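Local coordinates for protein GCN5 like acetylase + bromodomain (Cryptosporidium parvum, PDB 4LDF) that probably acetylates histone H3 as a GCN5-type transcriptional coactivator, the chain here being its bromodomain, a module whose relatives recognise acetyl-lysine, at residues D16-W19 against Q20-T24; E52-I56 against Q57-R61. One frame throughout, in Å; residues are numbered along the deposited sequence.

Contact 1: D16-W19 against Q20-T24; sequences DQIW and QLLDT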
ATOM      1  N   ASP A  16      -2.823  14.518   2.680  1.00 20.78           N
ATOM      2  CA  ASP A  16      -4.192  14.155   3.070  1.00 20.75           C
ATOM      3  C   ASP A  16      -4.889  13.407   1.939  1.00 22.89           C
ATOM      4  O   ASP A  16      -5.720  12.540   2.200  1.00 22.84           O
ATOM      5  CB  ASP A  16      -5.011  15.380   3.503  1.00 23.88           C
ATOM      6  CG  ASP A  16      -4.704  15.872   4.905  1.00 40.09           C
ATOM      7  OD1 ASP A  16      -4.018  15.144   5.658  1.00 40.73           O
ATOM      8  OD2 ASP A  16      -5.172  16.974   5.261  1.00 50.56           O
ATOM      9  N   GLN A  17      -4.569  13.752   0.678  1.00 18.15           N
ATOM     10  CA  GLN A  17      -5.155  13.084  -0.486  1.00 18.00           C
ATOM     11  C   GLN A  17      -4.599  11.666  -0.552  1.00 20.26           C
ATOM     12  O   GLN A  17      -5.306  10.755  -0.978  1.00 21.01           O
ATOM     13  CB  GLN A  17      -4.791  13.821  -1.783  1.00 19.12           C
ATOM     14  CG  GLN A  17      -5.517  15.136  -2.043  1.00 20.63           C
ATOM     15  CD  GLN A  17      -4.798  15.845  -3.161  1.00 30.02           C
ATOM     16  OE1 GLN A  17      -4.799  15.393  -4.288  1.00 25.50           O
ATOM     17  NE2 GLN A  17      -4.090  16.919  -2.866  1.00 33.80           N
ATOM     18  N   ILE A  18      -3.309  11.497  -0.182  1.00 16.05           N
ATOM     19  CA  ILE A  18      -2.646  10.189  -0.119  1.00 16.29           C
ATOM     20  C   ILE A  18      -3.357   9.354   0.967  1.00 18.92           C
ATOM     21  O   ILE A  18      -3.766   8.220   0.691  1.00 18.08           O
ATOM     22  CB  ILE A  18      -1.109  10.309   0.099  1.00 19.29           C
ATOM     23  CG1 ILE A  18      -0.396  10.687  -1.214  1.00 19.53           C
ATOM     24  CG2 ILE A  18      -0.501   9.003   0.687  1.00 19.96           C
ATOM     25  CD1 ILE A  18       1.019  11.188  -1.026  1.00 15.74           C
ATOM     26  N   TRP A  19      -3.592   9.948   2.155  1.00 16.87           N
ATOM     27  CA  TRP A  19      -4.278   9.246   3.252  1.00 17.89           C
ATOM     28  C   TRP A  19      -5.636   8.697   2.793  1.00 23.62           C
ATOM     29  O   TRP A  19      -5.934   7.533   3.081  1.00 24.28           O
ATOM     30  CB  TRP A  19      -4.415  10.131   4.509  1.00 17.14           C
ATOM     31  CG  TRP A  19      -4.804   9.361   5.739  1.00 18.64           C
ATOM     32  CD1 TRP A  19      -3.958   8.817   6.666  1.00 21.56           C
ATOM     33  CD2 TRP A  19      -6.127   8.920   6.094  1.00 18.33           C
ATOM     34  NE1 TRP A  19      -4.678   8.130   7.617  1.00 21.18           N
ATOM     35  CE2 TRP A  19      -6.012   8.170   7.286  1.00 22.54           C
ATOM     36  CE3 TRP A  19      -7.401   9.118   5.539  1.00 19.62           C
ATOM     37  CZ2 TRP A  19      -7.119   7.572   7.901  1.00 21.93           C
ATOM     38  CZ3 TRP A  19      -8.500   8.538   6.155  1.00 21.59           C
ATOM     39  CH2 TRP A  19      -8.358   7.799   7.336  1.00 22.32           C
ATOM     40  N   GLN A  20      -6.448   9.516   2.051  1.00 19.13           N
ATOM     41  CA  GLN A  20      -7.769   9.085   1.573  1.00 17.83           C
ATOM     42  C   GLN A  20      -7.733   8.004   0.482  1.00 19.05           C
ATOM     43  O   GLN A  20      -8.647   7.168   0.395  1.00 17.95           O
ATOM     44  CB  GLN A  20      -8.654  10.274   1.194  1.00 19.46           C
ATOM     45  CG  GLN A  20      -9.076  11.100   2.413  1.00 30.82           C
ATOM     46  CD  GLN A  20     -10.086  12.164   2.070  1.00 40.05           C
ATOM     47  OE1 GLN A  20     -10.865  12.047   1.120  1.00 32.33           O
ATOM     48  NE2 GLN A  20     -10.105  13.214   2.858  1.00 30.99           N
ATOM     49  N   LEU A  21      -6.673   8.013  -0.334  1.00 15.42           N
ATOM     50  CA  LEU A  21      -6.433   6.972  -1.341  1.00 13.82           C
ATOM     51  C   LEU A  21      -6.177   5.655  -0.578  1.00 15.05           C
ATOM     52  O   LEU A  21      -6.736   4.621  -0.917  1.00 14.89           O
ATOM     53  CB  LEU A  21      -5.217   7.355  -2.202  1.00 12.71           C
ATOM     54  CG  LEU A  21      -4.674   6.352  -3.208  1.00 17.19           C
ATOM     55  CD1 LEU A  21      -4.037   7.074  -4.389  1.00 16.17           C
ATOM     56  CD2 LEU A  21      -3.637   5.422  -2.580  1.00 18.04           C
ATOM     57  N   LEU A  22      -5.355   5.722   0.450  1.00 13.99           N
ATOM     58  CA  LEU A  22      -4.986   4.585   1.284  1.00 15.14           C
ATOM     59  C   LEU A  22      -6.194   4.073   2.048  1.00 19.47           C
ATOM     60  O   LEU A  22      -6.376   2.866   2.133  1.00 18.86           O
ATOM     61  CB  LEU A  22      -3.845   4.949   2.221  1.00 15.17           C
ATOM     62  CG  LEU A  22      -2.463   5.139   1.575  1.00 18.22           C
ATOM     63  CD1 LEU A  22      -1.556   5.897   2.528  1.00 19.98           C
ATOM     64  CD2 LEU A  22      -1.823   3.791   1.192  1.00 16.33           C
ATOM     65  N   ASP A  23      -7.053   4.995   2.528  1.00 18.39           N
ATOM     66  CA  ASP A  23      -8.311   4.655   3.191  1.00 18.68           C
ATOM     67  C   ASP A  23      -9.246   3.963   2.198  1.00 21.69           C
ATOM     68  O   ASP A  23      -9.755   2.906   2.522  1.00 22.00           O
ATOM     69  CB  ASP A  23      -8.978   5.870   3.875  1.00 19.54           C
ATOM     70  CG  ASP A  23     -10.021   5.472   4.915  1.00 28.45           C
ATOM     71  OD1 ASP A  23     -11.131   6.031   4.885  1.00 29.98           O
ATOM     72  OD2 ASP A  23      -9.734   4.562   5.735  1.00 31.78           O
ATOM     73  N   THR A  24      -9.392   4.496   0.967  1.00 16.76           N
ATOM     74  CA  THR A  24     -10.203   3.843  -0.071  1.00 16.25           C
ATOM     75  C   THR A  24      -9.680   2.424  -0.319  1.00 18.61           C
ATOM     76  O   THR A  24     -10.471   1.470  -0.340  1.00 16.96           O
ATOM     77  CB  THR A  24     -10.206   4.665  -1.385  1.00 22.07           C
ATOM     78  OG1 THR A  24     -10.967   5.838  -1.160  1.00 18.54           O
ATOM     79  CG2 THR A  24     -10.839   3.893  -2.569  1.00 16.80           C
TER

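Contact 2: E52-I56 against Q57-R61; sequences EPTDI and QTMKR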
ATOM      1  N   GLU A  52      12.518  -4.588   2.310  1.00 24.92           N
ATOM      2  CA  GLU A  52      11.939  -3.243   2.299  1.00 24.61           C
ATOM      3  C   GLU A  52      10.419  -3.418   2.451  1.00 27.85           C
ATOM      4  O   GLU A  52       9.662  -3.156   1.505  1.00 27.45           O
ATOM      5  CB  GLU A  52      12.316  -2.487   1.000  1.00 26.14           C
ATOM      6  CG  GLU A  52      13.786  -2.102   0.903  1.00 35.84           C
ATOM      7  CD  GLU A  52      14.315  -1.689  -0.462  1.00 55.46           C
ATOM      8  OE1 GLU A  52      13.622  -0.943  -1.194  1.00 32.93           O
ATOM      9  OE2 GLU A  52      15.463  -2.078  -0.776  1.00 59.66           O
ATOM     10  N   PRO A  53       9.934  -3.940   3.606  1.00 24.20           N
ATOM     11  CA  PRO A  53       8.485  -4.116   3.749  1.00 23.26           C
ATOM     12  C   PRO A  53       7.763  -2.781   3.920  1.00 22.59           C
ATOM     13  O   PRO A  53       8.373  -1.772   4.293  1.00 22.10           O
ATOM     14  CB  PRO A  53       8.359  -4.991   5.004  1.00 25.33           C
ATOM     15  CG  PRO A  53       9.526  -4.632   5.824  1.00 30.11           C
ATOM     16  CD  PRO A  53      10.639  -4.322   4.854  1.00 26.09           C
ATOM     17  N   THR A  54       6.464  -2.794   3.630  1.00 16.65           N
ATOM     18  CA  THR A  54       5.548  -1.684   3.812  1.00 16.52           C
ATOM     19  C   THR A  54       4.145  -2.250   3.899  1.00 21.19           C
ATOM     20  O   THR A  54       3.934  -3.426   3.595  1.00 20.46           O
ATOM     21  CB  THR A  54       5.760  -0.549   2.776  1.00 20.70           C
ATOM     22  OG1 THR A  54       5.033   0.599   3.228  1.00 25.88           O
ATOM     23  CG2 THR A  54       5.316  -0.933   1.369  1.00 20.06           C
ATOM     24  N   ASP A  55       3.186  -1.411   4.300  1.00 19.24           N
ATOM     25  CA  ASP A  55       1.783  -1.780   4.491  1.00 19.27           C
ATOM     26  C   ASP A  55       0.955  -0.498   4.570  1.00 21.50           C
ATOM     27  O   ASP A  55       1.518   0.605   4.627  1.00 19.78           O
ATOM     28  CB  ASP A  55       1.616  -2.604   5.790  1.00 21.38           C
ATOM     29  CG  ASP A  55       2.120  -1.859   7.022  1.00 28.35           C
ATOM     30  OD1 ASP A  55       1.300  -1.221   7.698  1.00 27.04           O
ATOM     31  OD2 ASP A  55       3.345  -1.895   7.281  1.00 31.10           O
ATOM     32  N   ILE A  56      -0.378  -0.644   4.578  1.00 17.85           N
ATOM     33  CA  ILE A  56      -1.300   0.505   4.607  1.00 17.18           C
ATOM     34  C   ILE A  56      -1.177   1.384   5.852  1.00 23.25           C
ATOM     35  O   ILE A  56      -1.213   2.610   5.719  1.00 23.81           O
ATOM     36  CB  ILE A  56      -2.753   0.100   4.255  1.00 19.74           C
ATOM     37  CG1 ILE A  56      -2.803  -0.472   2.811  1.00 19.87           C
ATOM     38  CG2 ILE A  56      -3.746   1.304   4.419  1.00 21.69           C
ATOM     39  CD1 ILE A  56      -4.053  -1.318   2.445  1.00 20.29           C
ATOM     40  N   GLN A  57      -0.997   0.769   7.045  1.00 20.05           N
ATOM     41  CA  GLN A  57      -0.888   1.475   8.319  1.00 20.28           C
ATOM     42  C   GLN A  57       0.392   2.327   8.333  1.00 26.37           C
ATOM     43  O   GLN A  57       0.344   3.481   8.767  1.00 28.54           O
ATOM     44  CB  GLN A  57      -0.940   0.453   9.483  1.00 21.16           C
ATOM     45  CG  GLN A  57      -0.841   1.012  10.893  1.00 38.41           C
ATOM     46  CD  GLN A  57      -0.706  -0.118  11.897  1.00 52.80           C
ATOM     47  OE1 GLN A  57       0.400  -0.523  12.279  1.00 37.62           O
ATOM     48  NE2 GLN A  57      -1.830  -0.698  12.295  1.00 48.19           N
ATOM     49  N   THR A  58       1.511   1.774   7.807  1.00 21.46           N
ATOM     50  CA  THR A  58       2.803   2.458   7.698  1.00 20.70           C
ATOM     51  C   THR A  58       2.649   3.684   6.774  1.00 23.66           C
ATOM     52  O   THR A  58       3.042   4.779   7.164  1.00 23.12           O
ATOM     53  CB  THR A  58       3.901   1.472   7.228  1.00 25.95           C
ATOM     54  OG1 THR A  58       4.083   0.467   8.227  1.00 22.31           O
ATOM     55  CG2 THR A  58       5.240   2.156   6.929  1.00 22.46           C
ATOM     56  N   MET A  59       2.071   3.500   5.573  1.00 19.04           N
ATOM     57  CA  MET A  59       1.859   4.588   4.610  1.00 17.75           C
ATOM     58  C   MET A  59       0.872   5.647   5.122  1.00 21.52           C
ATOM     59  O   MET A  59       1.111   6.835   4.908  1.00 21.21           O
ATOM     60  CB  MET A  59       1.488   4.045   3.226  1.00 19.62           C
ATOM     61  CG  MET A  59       2.639   3.297   2.562  1.00 22.30           C
ATOM     62  SD  MET A  59       2.332   2.671   0.902  1.00 24.57           S
ATOM     63  CE  MET A  59       1.187   1.355   1.221  1.00 21.53           C
ATOM     64  N   LYS A  60      -0.208   5.221   5.829  1.00 18.43           N
ATOM     65  CA  LYS A  60      -1.206   6.119   6.441  1.00 16.90           C
ATOM     66  C   LYS A  60      -0.533   6.965   7.516  1.00 19.90           C
ATOM     67  O   LYS A  60      -0.846   8.151   7.616  1.00 18.87           O
ATOM     68  CB  LYS A  60      -2.378   5.345   7.046  1.00 17.57           C
ATOM     69  CG  LYS A  60      -3.560   5.193   6.099  1.00 25.21           C
ATOM     70  CD  LYS A  60      -4.713   4.484   6.797  1.00 22.42           C
ATOM     71  CE  LYS A  60      -5.967   4.543   5.975  1.00 26.75           C
ATOM     72  NZ  LYS A  60      -7.144   3.982   6.683  1.00 25.05           N
ATOM     73  N   ARG A  61       0.404   6.368   8.302  1.00 18.26           N
ATOM     74  CA  ARG A  61       1.168   7.055   9.358  1.00 19.44           C
ATOM     75  C   ARG A  61       2.053   8.120   8.733  1.00 24.12           C
ATOM     76  O   ARG A  61       2.112   9.244   9.231  1.00 24.04           O
ATOM     77  CB  ARG A  61       2.074   6.074  10.117  1.00 24.05           C
ATOM     78  CG  ARG A  61       1.655   5.777  11.545  1.00 31.56           C
ATOM     79  CD  ARG A  61       2.796   5.258  12.429  1.00 33.12           C
ATOM     80  NE  ARG A  61       3.830   4.475  11.731  1.00 27.68           N
ATOM     81  CZ  ARG A  61       3.702   3.208  11.344  1.00 33.99           C
ATOM     82  NH1 ARG A  61       4.711   2.585  10.750  1.00 21.52           N
ATOM     83  NH2 ARG A  61       2.567   2.556  11.547  1.00 27.09           N
TER

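Contact 1: D16-W19 against Q20-T24
Trp19 and Asp23, one helical turn apart, show how an i/i+4 pair can bring an aromatic ring and a carboxylate together on one flank of a helix. The two side chains run side by side in the same direction. With its CG anti to the backbone N (chi1 -166°), the indole projects outward from helix 14-27 and leans toward Asp23, which its six-membered ring meets: CZ3 of Trp19 lies 3.5 Å from CB of Asp23, and CH2 of Trp19 is 3.7 Å from CG of Asp23. CB of Asp23 approaches the ring obliquely, and the carboxylate plane is turned only 28° from it.

Apolar packing occupies a different flank. Ile18 and Leu22 lie alongside each other, branch against branch, CG2 of Ile18 being 3.8 Å from CD1 of Leu22. Both also touch Phe74 of helix 71-88, which places this flank in the interior of the left-handed four-helix bundle of the bromodomain.

Backbone hydrogen bonds set the spacing of all these groups. Gln20 N, Leu21 N and Leu22 N bond to the carbonyls of Asp16, Gln17 and Ile18 in the i+4 pattern of an alpha helix, and Asp23 N reaches Trp19 O at 2.8 Å.

Charge enters through Lys60 of helix 56-64, which forms a salt bridge with Asp23 OD2 and a cation-pi contact with Trp19. A weak, long ion pair also links Asp23 OD1 to Arg27. Ring and carboxylate thus both engage Lys60, tying the two helices together, and its positive charge would be expected to favour the ionised form of Asp23.

Contact 2: E52-I56 against Q57-R61
Asp55 and Thr58 meet at about a right angle, and the carboxylate of the first grips the second by two of its atoms. The CG of Asp55 sits between its own backbone N and carbonyl carbon (chi1 57°), a rotation that swings both oxygens over the start of the helix. There OD2 of Asp55 accepts the hydroxyl of Thr58, with OG1 2.6 Å away on the syn side and 33° out of the carboxylate plane. The other oxygen, OD1 of Asp55, takes Thr58 N at 3.0 Å, but from above that plane, 52° out of it.

Asp55 is therefore the N-cap of helix 56-64, satisfying an amide of the first turn, which lacks the i-4 helical carbonyl partner that later amides have. Its own carbonyl opens the regular pattern, with Met59 N donating to Asp55 O.

Thr54 and Met59 also cross nearly perpendicularly: OG1 of Thr54 rests 3.7 Å from CG of Met59, while that hydroxyl is hydrogen-bonded to Glu77 of helix 71-88. Met59 bends at chi3 and brings its methyl CE back to 3.5 Å from O of Asp55. Ile56 and Lys60 are set obliquely, CG2 of Ile56 lying 4.1 Å from CD of Lys60, whose extended chain runs on to a salt bridge with Asp23 of helix 14-27.

Along the chain the two contacts come in series, contact 1 within helix 14-27 and contact 2 at the start of helix 56-64, and both belong to the same bromodomain. Their centres are about 12 Å apart, yet the helices touch directly. Beside the salt bridge that joins them, CD1 of Trp19 packs 3.3 Å from O of Lys60. Deeper in, Leu22 CD1 comes within 3.6 Å of the Met59 backbone carbon C. The capped helix start and the first long helix are thus joined by charge at the flank and by apolar packing inside, which ties helix 14-27 to helix 56-64, distant in sequence, within the four-helix bundle.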